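Local coordinates for alpha-glucosidase (PDB 5XFM), which hydrolyses beta-L-arabinopyranosides and alpha-galactosides as a bifunctional, calcium-containing enzyme of glycoside hydrolase family 97, at residues F294-W299 against P525-F529; Y311-V315 against R343-L347; F320-Y326 against L531-L536; Q515-T519 against C543-M547. The protein carries 1 engineered substitution. All blocks are in the same frame, centred on the assembly; numbering follows the deposited sequence.

How the interactions relate
A barrel is built from local beta-alpha units but must be closed by distant parts of the chain, and these four contacts illustrate both features. Segment 294-299 comes first, and interaction 1 joins it to 525-529 across 225 intervening residues. Within that span, interaction 2 pairs helix 311-324 with helix 341-353, which follows strand 328-331. The same helix 311-324 then meets 531-536 in interaction 3, which crosses interactions 1 and 2 in chain order. Interaction 4, between helices 512-521 and 541-549, follows interaction 2 in series but crosses 1 and 3. Interactions 1, 3 and 4 touch one another, so the seam ties the closing strands to their covering helices.

Interaction 1: residues F294-W299 against P525-F529; sequences FGRGTW and PVQNF
Strands 295-299 and 526-528 run parallel, their short axes 4.6 Å apart at closest approach and crossing at -24°. The register sets R296 opposite Q527 (CA to CA 4.9 Å), with G295 opposite V526 and G297 opposite N528. Two good hydrogen bonds hold the pairing: Q527 N to G295 O at 2.9 Å and G297 N to Q527 O at 2.7 Å. At the start, G295 N to P525 O, 3.3 Å, is weak. G295 adopts phi/psi 157/-136, where a CB would jam against the preceding carbonyl. Farther along, one water takes a hydrogen bond from W299 N (2.6 Å) and is bonded to F529 O (2.8 Å), extending the link.

R296 and Q527 project from one face of the sheet. R296 (m) lays its CG 4.1 Å from CE1 at the edge of the F529 ring, while its guanidinium turns off to a salt bridge with E327. V526 and N528 (m) occupy the other face; N528 OD1 comes 3.6 Å from G297 CA, so a CB on G297 would collide. P525 CB covers one face of the F294 ring, 4.3 Å from its CG. W299 (t), whose side chain is about 8 Å from the bound calcium, brings CE3 to 3.5 Å from N528 O. First strand pairing with last in parallel is how a TIM barrel closes.

Interaction 2: residues Y311-V315 against R343-L347; sequences YDDQV and RMKSL
This is a side-chain contact between two neighbouring helices of the barrel's outer layer, 311-324 and 341-353, on either side of strand 328-331 in sequence, partly buried and centred on a single sandwiched tyrosine. The segments run nearly parallel, crossing at -19°, with axes 11.2 Å apart at closest approach; the nearest CA atoms are those of V315 and L347, at 7.3 Å. So wide a spacing must be bridged by side chains, and Y311 (t, chi2 near -85°) reaches across.

Over one face of its ring the guanidinium of R343 lies flat, the planes at 8° and R343 CZ 3.6 Å from the Y311 ring centroid: a stacked cation-pi pair. Against the opposite face L347 makes a CH-pi contact, its CD1 3.6 Å from the same centroid. L347 has chi1 near -142° and chi2 near 39°; CD1 also meets V315 CG2 at 3.8 Å, and L347 CD2 lies 3.9 Å from Q314 CB. At the edge of the ring, Y311 OH donates to S346 OG at 3.2 Å, and S346 OG (chi1 p) donates to R343 O at 2.8 Å, so the two bonds run in series to the helix backbone.

Beneath, I331 of that strand touches both Q314 and L347. Parallel helices flanking the strand that separates them in sequence are the repeating pattern of beta-alpha units in a TIM barrel.

Interaction 3: residues F320-Y326 against L531-L536; sequences FASAMGY and LAPNNL
The principal bump is F320 (t), whose ring thrusts from helix 311-324 into a hollow in the bend of 531-536. P533 CA forms the floor, in CH-pi contact over one ring face, 3.8 Å from the F320 centroid. The walls meet the ring edge: L531 CB lies 3.7 Å from F320 CE2, and L536 CG 3.8 Å from F320 CE1. At the tip, F320 CZ reaches within 3.4 Å of A532 O. A type I turn from A532 to N535, with N535 OD1 accepting from A532 N at 3.0 Å, shapes this hollow.

M324 (m,m,m) adds a flank: its CE touches L531 CD1 at 4.0 Å and its SD faces L536 CD2 at 4.2 Å. G325 (phi 74°) ends the helix in a Schellman motif, leading to Y326, whose OH approaches L531 CD1 at 3.8 Å and is hydrogen-bonded to M547 O. Around the joint, T298 of strand 295-299 lies against F320, W304 of helix 300-304 against P533, and M544 of helix 541-549 against M324 and L536.

Interaction 4: residues Q515-T519 against C543-M547; sequences QLATT and CMDFM
Two helices of the TIM barrel's outer layer meet here, one before and one after strand 526-528 in sequence. Segments 515-519 and 543-547 run almost parallel, 7° apart in direction, with axes 10.8 Å apart at closest approach; L516 and C543 have the nearest CA atoms, at 7.2 Å. The contact is buried and relies on van der Waals packing.

L516, in the m,t conformation, is the main bridge. Its CD1 meets C543 SG (chi1 m) at 3.8 Å, while its CD2 lies 3.9 Å from F546 CD2 and 4.0 Å from M547 CG. The CA-to-CB bond of F546 points toward 515-519, and with chi1 t and chi2 near 83° its ring edge lies beside T519 OG1; the ring also packs edge-to-face with Y607 and touches L639 and I641 of strand 636-641, joining the barrel to the C-terminal antiparallel sheet. T519 adopts p, which lets OG1 donate to L516 O, one turn back, at 2.6 Å. The hydroxyl is thus satisfied within its own helix, although OG1 lies 3.3 Å from F546 CE2. M547, m at all three chi angles, is folded and presents its sulfur to the threonine methyl, with M547 SD 3.7 Å from T519 CG2.

Interaction 1: residues F294-W299 against P525-F529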
loop_
_atom_site.group_PDB
_atom_site.type_symbol
_atom_site.label_atom_id
_atom_site.label_comp_id
_atom_site.label_asym_id
_atom_site.label_seq_id
_atom_site.Cartn_x
_atom_site.Cartn_y
_atom_site.Cartn_z
ATOM N N PHE A 294 -6.222 15.597 7.984
ATOM C CA PHE A 294 -6.751 14.408 7.336
ATOM C C PHE A 294 -8.219 14.211 7.697
ATOM O O PHE A 294 -8.760 14.929 8.540
ATOM C CB PHE A 294 -5.929 13.177 7.728
ATOM C CG PHE A 294 -4.448 13.423 7.734
ATOM C CD1 PHE A 294 -3.805 13.900 6.601
ATOM C CD2 PHE A 294 -3.696 13.169 8.868
ATOM C CE1 PHE A 294 -2.442 14.132 6.607
ATOM C CE2 PHE A 294 -2.331 13.390 8.877
ATOM C CZ PHE A 294 -1.704 13.872 7.743
ATOM N N GLY A 295 -8.863 13.243 7.053
ATOM C CA GLY A 295 -10.250 12.950 7.356
ATOM C C GLY A 295 -11.048 12.261 6.270
ATOM O O GLY A 295 -10.563 11.355 5.590
ATOM N N ARG A 296 -12.264 12.750 6.066
ATOM C CA ARG A 296 -13.274 12.044 5.293
ATOM C C ARG A 296 -13.771 12.911 4.156
ATOM O O ARG A 296 -13.899 14.130 4.299
ATOM C CB ARG A 296 -14.459 11.645 6.176
ATOM C CG ARG A 296 -14.192 10.557 7.194
ATOM C CD ARG A 296 -13.559 11.121 8.453
ATOM N NE ARG A 296 -14.314 12.250 8.986
ATOM C CZ ARG A 296 -15.335 12.141 9.830
ATOM N NH1 ARG A 296 -15.740 10.946 10.240
ATOM N NH2 ARG A 296 -15.954 13.232 10.261
ATOM N N GLY A 297 -14.029 12.283 3.017
ATOM C CA GLY A 297 -14.541 12.996 1.867
ATOM C C GLY A 297 -15.787 12.359 1.289
ATOM O O GLY A 297 -16.024 11.162 1.451
ATOM N N THR A 298 -16.616 13.180 0.655
ATOM C CA THR A 298 -17.688 12.663 -0.180
ATOM C C THR A 298 -17.214 12.680 -1.629
ATOM O O THR A 298 -16.358 13.482 -2.009
ATOM C CB THR A 298 -18.989 13.463 -0.025
ATOM O OG1 THR A 298 -18.734 14.845 -0.289
ATOM C CG2 THR A 298 -19.529 13.313 1.388
ATOM N N TRP A 299 -17.791 11.812 -2.444
ATOM C CA TRP A 299 -17.203 11.502 -3.732
ATOM C C TRP A 299 -18.302 11.092 -4.696
ATOM O O TRP A 299 -18.794 9.964 -4.633
ATOM C CB TRP A 299 -16.165 10.386 -3.564
ATOM C CG TRP A 299 -15.422 9.999 -4.804
ATOM C CD1 TRP A 299 -15.159 10.786 -5.890
ATOM C CD2 TRP A 299 -14.815 8.729 -5.071
ATOM N NE1 TRP A 299 -14.434 10.078 -6.823
ATOM C CE2 TRP A 299 -14.212 8.812 -6.345
ATOM C CE3 TRP A 299 -14.731 7.526 -4.360
ATOM C CZ2 TRP A 299 -13.526 7.739 -6.919
ATOM C CZ3 TRP A 299 -14.059 6.457 -4.937
ATOM C CH2 TRP A 299 -13.460 6.573 -6.202
ATOM N N PRO A 525 -5.274 7.740 5.105
ATOM C CA PRO A 525 -5.411 8.969 5.901
ATOM C C PRO A 525 -6.590 9.854 5.473
ATOM O O PRO A 525 -7.313 10.394 6.313
ATOM C CB PRO A 525 -4.089 9.704 5.638
ATOM C CG PRO A 525 -3.176 8.690 5.067
ATOM C CD PRO A 525 -4.017 7.722 4.342
ATOM N N VAL A 526 -6.771 9.994 4.167
ATOM C CA VAL A 526 -7.908 10.721 3.616
ATOM C C VAL A 526 -8.840 9.726 2.931
ATOM O O VAL A 526 -8.534 9.229 1.847
ATOM C CB VAL A 526 -7.456 11.807 2.614
ATOM C CG1 VAL A 526 -8.654 12.441 1.921
ATOM C CG2 VAL A 526 -6.615 12.865 3.318
ATOM N N GLN A 527 -9.964 9.419 3.572
ATOM C CA GLN A 527 -10.892 8.435 3.022
ATOM C C GLN A 527 -12.009 9.093 2.232
ATOM O O GLN A 527 -12.825 9.827 2.785
ATOM C CB GLN A 527 -11.502 7.571 4.131
ATOM C CG GLN A 527 -10.529 6.667 4.890
ATOM C CD GLN A 527 -10.154 5.394 4.147
ATOM O OE1 GLN A 527 -10.090 5.363 2.919
ATOM N NE2 GLN A 527 -9.915 4.329 4.900
ATOM N N ASN A 528 -12.051 8.803 0.939
ATOM C CA ASN A 528 -13.188 9.171 0.110
ATOM C C ASN A 528 -14.084 7.946 -0.040
ATOM O O ASN A 528 -13.903 7.142 -0.952
ATOM C CB ASN A 528 -12.734 9.698 -1.255
ATOM C CG ASN A 528 -11.780 10.881 -1.134
ATOM O OD1 ASN A 528 -12.144 11.943 -0.625
ATOM N ND2 ASN A 528 -10.552 10.700 -1.607
ATOM N N PHE A 529 -14.993 7.777 0.918
ATOM C CA PHE A 529 -15.910 6.643 0.939
ATOM C C PHE A 529 -16.940 6.724 -0.173
ATOM O O PHE A 529 -17.213 7.805 -0.708
ATOM C CB PHE A 529 -16.618 6.544 2.293
ATOM C CG PHE A 529 -15.694 6.253 3.439
ATOM C CD1 PHE A 529 -15.549 7.157 4.477
ATOM C CD2 PHE A 529 -14.959 5.078 3.468
ATOM C CE1 PHE A 529 -14.696 6.891 5.526
ATOM C CE2 PHE A 529 -14.107 4.806 4.512
ATOM C CZ PHE A 529 -13.977 5.712 5.547
HETATM O O HOH W 1 -18.457 9.675 1.748
HETATM O O HOH W 2 -19.029 9.927 -1.175
#

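Interaction 2: residues Y311-V315 against R343-L347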
loop_
_atom_site.group_PDB
_atom_site.type_symbol
_atom_site.label_atom_id
_atom_site.label_comp_id
_atom_site.label_asym_id
_atom_site.label_seq_id
_atom_site.Cartn_x
_atom_site.Cartn_y
_atom_site.Cartn_z
ATOM N N TYR A 311 -21.865 21.436 -11.819
ATOM C CA TYR A 311 -21.956 22.329 -10.665
ATOM C C TYR A 311 -22.967 21.869 -9.607
ATOM O O TYR A 311 -22.637 21.794 -8.425
ATOM C CB TYR A 311 -22.302 23.750 -11.130
ATOM C CG TYR A 311 -22.105 24.809 -10.065
ATOM C CD1 TYR A 311 -23.097 25.077 -9.129
ATOM C CD2 TYR A 311 -20.917 25.525 -9.981
ATOM C CE1 TYR A 311 -22.917 26.038 -8.151
ATOM C CE2 TYR A 311 -20.728 26.489 -9.004
ATOM C CZ TYR A 311 -21.735 26.738 -8.093
ATOM O OH TYR A 311 -21.556 27.691 -7.118
ATOM N N ASP A 312 -24.181 21.543 -10.031
ATOM C CA ASP A 312 -25.274 21.289 -9.092
ATOM C C ASP A 312 -25.111 19.990 -8.305
ATOM O O ASP A 312 -25.404 19.940 -7.110
ATOM C CB ASP A 312 -26.615 21.264 -9.842
ATOM C CG ASP A 312 -27.019 22.631 -10.370
ATOM O OD1 ASP A 312 -26.464 23.652 -9.903
ATOM O OD2 ASP A 312 -27.899 22.686 -11.253
ATOM N N ASP A 313 -24.636 18.943 -8.969
ATOM C CA ASP A 313 -24.379 17.677 -8.291
ATOM C C ASP A 313 -23.240 17.817 -7.296
ATOM O O ASP A 313 -23.260 17.218 -6.219
ATOM C CB ASP A 313 -24.058 16.581 -9.305
ATOM C CG ASP A 313 -25.285 16.123 -10.075
ATOM O OD1 ASP A 313 -26.398 16.177 -9.513
ATOM O OD2 ASP A 313 -25.136 15.720 -11.246
ATOM N N GLN A 314 -22.251 18.630 -7.645
ATOM C CA GLN A 314 -21.144 18.881 -6.730
ATOM C C GLN A 314 -21.639 19.695 -5.545
ATOM O O GLN A 314 -21.169 19.509 -4.433
ATOM C CB GLN A 314 -20.000 19.596 -7.444
ATOM C CG GLN A 314 -19.294 18.742 -8.507
ATOM C CD GLN A 314 -19.002 17.327 -8.044
ATOM O OE1 GLN A 314 -18.368 17.124 -7.012
ATOM N NE2 GLN A 314 -19.434 16.341 -8.826
ATOM N N VAL A 315 -22.606 20.579 -5.778
ATOM C CA VAL A 315 -23.259 21.285 -4.680
ATOM C C VAL A 315 -23.935 20.268 -3.767
ATOM O O VAL A 315 -23.840 20.345 -2.541
ATOM C CB VAL A 315 -24.301 22.312 -5.175
ATOM C CG1 VAL A 315 -25.189 22.782 -4.016
ATOM C CG2 VAL A 315 -23.617 23.498 -5.833
ATOM N N ARG A 343 -15.793 28.832 -12.305
ATOM C CA ARG A 343 -16.893 28.522 -11.391
ATOM C C ARG A 343 -16.420 27.690 -10.213
ATOM O O ARG A 343 -17.098 27.609 -9.175
ATOM C CB ARG A 343 -18.037 27.799 -12.103
ATOM C CG ARG A 343 -18.683 28.589 -13.218
ATOM C CD ARG A 343 -20.075 28.055 -13.468
ATOM N NE ARG A 343 -20.902 28.308 -12.289
ATOM C CZ ARG A 343 -22.091 27.756 -12.059
ATOM N NH1 ARG A 343 -22.600 26.876 -12.912
ATOM N NH2 ARG A 343 -22.759 28.067 -10.956
ATOM N N MET A 344 -15.266 27.050 -10.389
ATOM C CA MET A 344 -14.647 26.288 -9.312
ATOM C C MET A 344 -14.431 27.154 -8.080
ATOM O O MET A 344 -14.548 26.670 -6.969
ATOM C CB MET A 344 -13.316 25.688 -9.762
ATOM C CG MET A 344 -12.700 24.739 -8.745
ATOM S SD MET A 344 -13.864 23.451 -8.225
ATOM C CE MET A 344 -14.154 22.594 -9.773
ATOM N N LYS A 345 -14.147 28.436 -8.283
ATOM C CA LYS A 345 -13.934 29.372 -7.178
ATOM C C LYS A 345 -15.193 29.580 -6.343
ATOM O O LYS A 345 -15.142 29.641 -5.108
ATOM C CB LYS A 345 -13.439 30.710 -7.724
ATOM C CG LYS A 345 -13.557 31.877 -6.760
ATOM C CD LYS A 345 -12.863 33.111 -7.319
ATOM C CE LYS A 345 -13.308 34.371 -6.596
ATOM N NZ LYS A 345 -14.724 34.696 -6.932
ATOM N N SER A 346 -16.330 29.681 -7.019
ATOM C CA SER A 346 -17.594 29.861 -6.319
ATOM C C SER A 346 -18.007 28.555 -5.657
ATOM O O SER A 346 -18.633 28.558 -4.599
ATOM C CB SER A 346 -18.680 30.364 -7.275
ATOM O OG SER A 346 -19.021 29.383 -8.238
ATOM N N LEU A 347 -17.630 27.437 -6.269
ATOM C CA LEU A 347 -17.878 26.131 -5.663
ATOM C C LEU A 347 -17.052 25.982 -4.379
ATOM O O LEU A 347 -17.548 25.495 -3.358
ATOM C CB LEU A 347 -17.562 25.009 -6.657
ATOM C CG LEU A 347 -18.455 23.762 -6.695
ATOM C CD1 LEU A 347 -19.937 24.094 -6.524
ATOM C CD2 LEU A 347 -18.234 23.004 -7.997
#

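Interaction 3: residues F320-Y326 against L531-L536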
loop_
_atom_site.group_PDB
_atom_site.type_symbol
_atom_site.label_atom_id
_atom_site.label_comp_id
_atom_site.label_asym_id
_atom_site.label_seq_id
_atom_site.Cartn_x
_atom_site.Cartn_y
_atom_site.Cartn_z
ATOM N N PHE A 320 -23.862 17.216 1.231
ATOM C CA PHE A 320 -23.848 15.899 1.859
ATOM C C PHE A 320 -22.650 15.787 2.800
ATOM O O PHE A 320 -22.768 15.269 3.906
ATOM C CB PHE A 320 -23.823 14.794 0.791
ATOM C CG PHE A 320 -23.847 13.400 1.353
ATOM C CD1 PHE A 320 -24.748 13.052 2.344
ATOM C CD2 PHE A 320 -22.975 12.434 0.883
ATOM C CE1 PHE A 320 -24.774 11.765 2.862
ATOM C CE2 PHE A 320 -22.994 11.146 1.404
ATOM C CZ PHE A 320 -23.895 10.816 2.395
ATOM N N ALA A 321 -21.496 16.277 2.361
ATOM C CA ALA A 321 -20.317 16.312 3.226
ATOM C C ALA A 321 -20.606 17.136 4.473
ATOM O O ALA A 321 -20.288 16.726 5.582
ATOM C CB ALA A 321 -19.116 16.873 2.482
ATOM N N SER A 322 -21.226 18.295 4.285
ATOM C CA SER A 322 -21.583 19.149 5.413
ATOM C C SER A 322 -22.505 18.431 6.400
ATOM O O SER A 322 -22.307 18.499 7.613
ATOM C CB SER A 322 -22.246 20.433 4.920
ATOM O OG SER A 322 -22.380 21.360 5.976
ATOM N N ALA A 323 -23.509 17.740 5.869
ATOM C CA ALA A 323 -24.465 16.998 6.685
ATOM C C ALA A 323 -23.798 15.834 7.415
ATOM O O ALA A 323 -24.180 15.480 8.529
ATOM C CB ALA A 323 -25.613 16.489 5.819
ATOM N N MET A 324 -22.813 15.230 6.765
ATOM C CA MET A 324 -22.061 14.140 7.360
ATOM C C MET A 324 -20.987 14.659 8.319
ATOM O O MET A 324 -20.413 13.899 9.098
ATOM C CB MET A 324 -21.436 13.282 6.260
ATOM C CG MET A 324 -22.456 12.500 5.457
ATOM S SD MET A 324 -23.342 11.273 6.438
ATOM C CE MET A 324 -21.992 10.211 6.956
ATOM N N GLY A 325 -20.715 15.959 8.256
ATOM C CA GLY A 325 -19.660 16.542 9.065
ATOM C C GLY A 325 -18.310 16.147 8.502
ATOM O O GLY A 325 -17.302 16.134 9.216
ATOM N N TYR A 326 -18.292 15.804 7.218
ATOM C CA TYR A 326 -17.055 15.389 6.564
ATOM C C TYR A 326 -16.208 16.597 6.191
ATOM O O TYR A 326 -16.737 17.663 5.857
ATOM C CB TYR A 326 -17.347 14.536 5.325
ATOM C CG TYR A 326 -17.619 13.080 5.644
ATOM C CD1 TYR A 326 -17.795 12.658 6.958
ATOM C CD2 TYR A 326 -17.670 12.125 4.637
ATOM C CE1 TYR A 326 -18.035 11.331 7.256
ATOM C CE2 TYR A 326 -17.908 10.794 4.926
ATOM C CZ TYR A 326 -18.089 10.405 6.236
ATOM O OH TYR A 326 -18.326 9.085 6.531
ATOM N N LEU A 531 -20.111 6.690 -0.221
ATOM C CA LEU A 531 -21.452 7.046 0.218
ATOM C C LEU A 531 -22.135 7.935 -0.820
ATOM O O LEU A 531 -21.483 8.477 -1.713
ATOM C CB LEU A 531 -21.411 7.752 1.575
ATOM C CG LEU A 531 -20.875 6.942 2.750
ATOM C CD1 LEU A 531 -20.906 7.761 4.027
ATOM C CD2 LEU A 531 -21.662 5.661 2.908
ATOM N N ALA A 532 -23.449 8.072 -0.702
ATOM C CA ALA A 532 -24.218 8.975 -1.561
ATOM C C ALA A 532 -25.352 9.609 -0.747
ATOM O O ALA A 532 -25.788 9.036 0.249
ATOM C CB ALA A 532 -24.747 8.234 -2.762
ATOM N N PRO A 533 -25.820 10.801 -1.153
ATOM C CA PRO A 533 -26.844 11.518 -0.377
ATOM C C PRO A 533 -28.087 10.683 -0.049
ATOM O O PRO A 533 -28.603 10.749 1.075
ATOM C CB PRO A 533 -27.216 12.692 -1.288
ATOM C CG PRO A 533 -26.031 12.903 -2.154
ATOM C CD PRO A 533 -25.311 11.597 -2.284
ATOM N N ASN A 534 -28.542 9.889 -1.011
ATOM C CA ASN A 534 -29.702 9.025 -0.816
ATOM C C ASN A 534 -29.540 8.045 0.348
ATOM O O ASN A 534 -30.532 7.527 0.864
ATOM C CB ASN A 534 -30.008 8.260 -2.103
ATOM C CG ASN A 534 -28.823 7.467 -2.602
ATOM O OD1 ASN A 534 -27.898 8.023 -3.190
ATOM N ND2 ASN A 534 -28.852 6.160 -2.388
ATOM N N ASN A 535 -28.297 7.793 0.763
ATOM C CA ASN A 535 -28.044 6.890 1.879
ATOM C C ASN A 535 -28.599 7.437 3.190
ATOM O O ASN A 535 -28.857 6.682 4.129
ATOM C CB ASN A 535 -26.553 6.600 2.031
ATOM C CG ASN A 535 -25.989 5.826 0.857
ATOM O OD1 ASN A 535 -24.778 5.806 0.641
ATOM N ND2 ASN A 535 -26.872 5.205 0.070
ATOM N N LEU A 536 -28.782 8.749 3.274
ATOM C CA LEU A 536 -29.352 9.284 4.505
ATOM C C LEU A 536 -30.836 8.933 4.594
ATOM O O LEU A 536 -31.434 9.048 5.663
ATOM C CB LEU A 536 -29.154 10.795 4.597
ATOM C CG LEU A 536 -27.787 11.237 5.118
ATOM C CD1 LEU A 536 -27.714 12.754 5.207
ATOM C CD2 LEU A 536 -27.483 10.591 6.465
#

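Interaction 4: residues Q515-T519 against C543-M547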
loop_
_atom_site.group_PDB
_atom_site.type_symbol
_atom_site.label_atom_id
_atom_site.label_comp_id
_atom_site.label_asym_id
_atom_site.label_seq_id
_atom_site.Cartn_x
_atom_site.Cartn_y
_atom_site.Cartn_z
ATOM N N GLN A 515 -19.491 -3.712 5.327
ATOM C CA GLN A 515 -19.027 -2.431 4.807
ATOM C C GLN A 515 -18.490 -1.509 5.888
ATOM O O GLN A 515 -17.487 -0.830 5.676
ATOM C CB GLN A 515 -20.151 -1.728 4.033
ATOM C CG GLN A 515 -20.611 -2.489 2.809
ATOM C CD GLN A 515 -19.503 -2.580 1.768
ATOM O OE1 GLN A 515 -18.832 -1.589 1.473
ATOM N NE2 GLN A 515 -19.310 -3.767 1.207
ATOM N N LEU A 516 -19.199 -1.433 7.011
ATOM C CA LEU A 516 -18.779 -0.617 8.144
ATOM C C LEU A 516 -17.424 -1.116 8.681
ATOM O O LEU A 516 -16.508 -0.328 8.933
ATOM C CB LEU A 516 -19.859 -0.628 9.234
ATOM C CG LEU A 516 -21.263 -0.130 8.833
ATOM C CD1 LEU A 516 -22.205 -0.091 10.027
ATOM C CD2 LEU A 516 -21.243 1.232 8.140
ATOM N N ALA A 517 -17.308 -2.435 8.823
ATOM C CA ALA A 517 -16.077 -3.088 9.253
ATOM C C ALA A 517 -14.924 -2.750 8.320
ATOM O O ALA A 517 -13.772 -2.636 8.742
ATOM C CB ALA A 517 -16.272 -4.598 9.321
ATOM N N THR A 518 -15.249 -2.604 7.041
ATOM C CA THR A 518 -14.256 -2.299 6.021
ATOM C C THR A 518 -13.631 -0.898 6.197
ATOM O O THR A 518 -12.509 -0.651 5.756
ATOM C CB THR A 518 -14.910 -2.447 4.615
ATOM O OG1 THR A 518 -14.790 -3.807 4.178
ATOM C CG2 THR A 518 -14.285 -1.534 3.575
ATOM N N THR A 519 -14.324 0.003 6.887
ATOM C CA THR A 519 -13.746 1.318 7.174
ATOM C C THR A 519 -12.620 1.221 8.206
ATOM O O THR A 519 -11.753 2.095 8.293
ATOM C CB THR A 519 -14.820 2.329 7.662
ATOM O OG1 THR A 519 -15.319 1.942 8.950
ATOM C CG2 THR A 519 -15.972 2.406 6.659
ATOM N N CYS A 543 -26.049 2.729 10.665
ATOM C CA CYS A 543 -24.919 2.717 9.742
ATOM C C CYS A 543 -24.409 4.133 9.469
ATOM O O CYS A 543 -23.214 4.414 9.580
ATOM C CB CYS A 543 -25.300 2.031 8.429
ATOM S SG CYS A 543 -25.691 0.271 8.598
ATOM N N MET A 544 -25.323 5.029 9.122
ATOM C CA MET A 544 -24.939 6.395 8.797
ATOM C C MET A 544 -24.413 7.121 10.027
ATOM O O MET A 544 -23.510 7.964 9.928
ATOM C CB MET A 544 -26.127 7.134 8.192
ATOM C CG MET A 544 -26.643 6.462 6.939
ATOM S SD MET A 544 -25.313 6.244 5.744
ATOM C CE MET A 544 -24.948 7.960 5.345
ATOM N N ASP A 545 -24.962 6.758 11.184
ATOM C CA ASP A 545 -24.507 7.282 12.462
ATOM C C ASP A 545 -23.075 6.855 12.714
ATOM O O ASP A 545 -22.250 7.664 13.139
ATOM C CB ASP A 545 -25.407 6.825 13.615
ATOM C CG ASP A 545 -26.706 7.610 13.690
ATOM O OD1 ASP A 545 -26.710 8.794 13.295
ATOM O OD2 ASP A 545 -27.718 7.054 14.165
ATOM N N PHE A 546 -22.780 5.582 12.469
ATOM C CA PHE A 546 -21.403 5.123 12.593
ATOM C C PHE A 546 -20.486 5.910 11.657
ATOM O O PHE A 546 -19.436 6.408 12.077
ATOM C CB PHE A 546 -21.271 3.636 12.278
ATOM C CG PHE A 546 -19.837 3.174 12.162
ATOM C CD1 PHE A 546 -19.109 2.849 13.296
ATOM C CD2 PHE A 546 -19.207 3.106 10.931
ATOM C CE1 PHE A 546 -17.792 2.443 13.199
ATOM C CE2 PHE A 546 -17.888 2.704 10.831
ATOM C CZ PHE A 546 -17.184 2.370 11.961
ATOM N N MET A 547 -20.889 6.017 10.390
ATOM C CA MET A 547 -20.054 6.667 9.380
ATOM C C MET A 547 -19.791 8.124 9.742
ATOM O O MET A 547 -18.790 8.704 9.323
ATOM C CB MET A 547 -20.686 6.562 7.995
ATOM C CG MET A 547 -20.641 5.154 7.432
ATOM S SD MET A 547 -18.966 4.489 7.445
ATOM C CE MET A 547 -18.146 5.579 6.287
#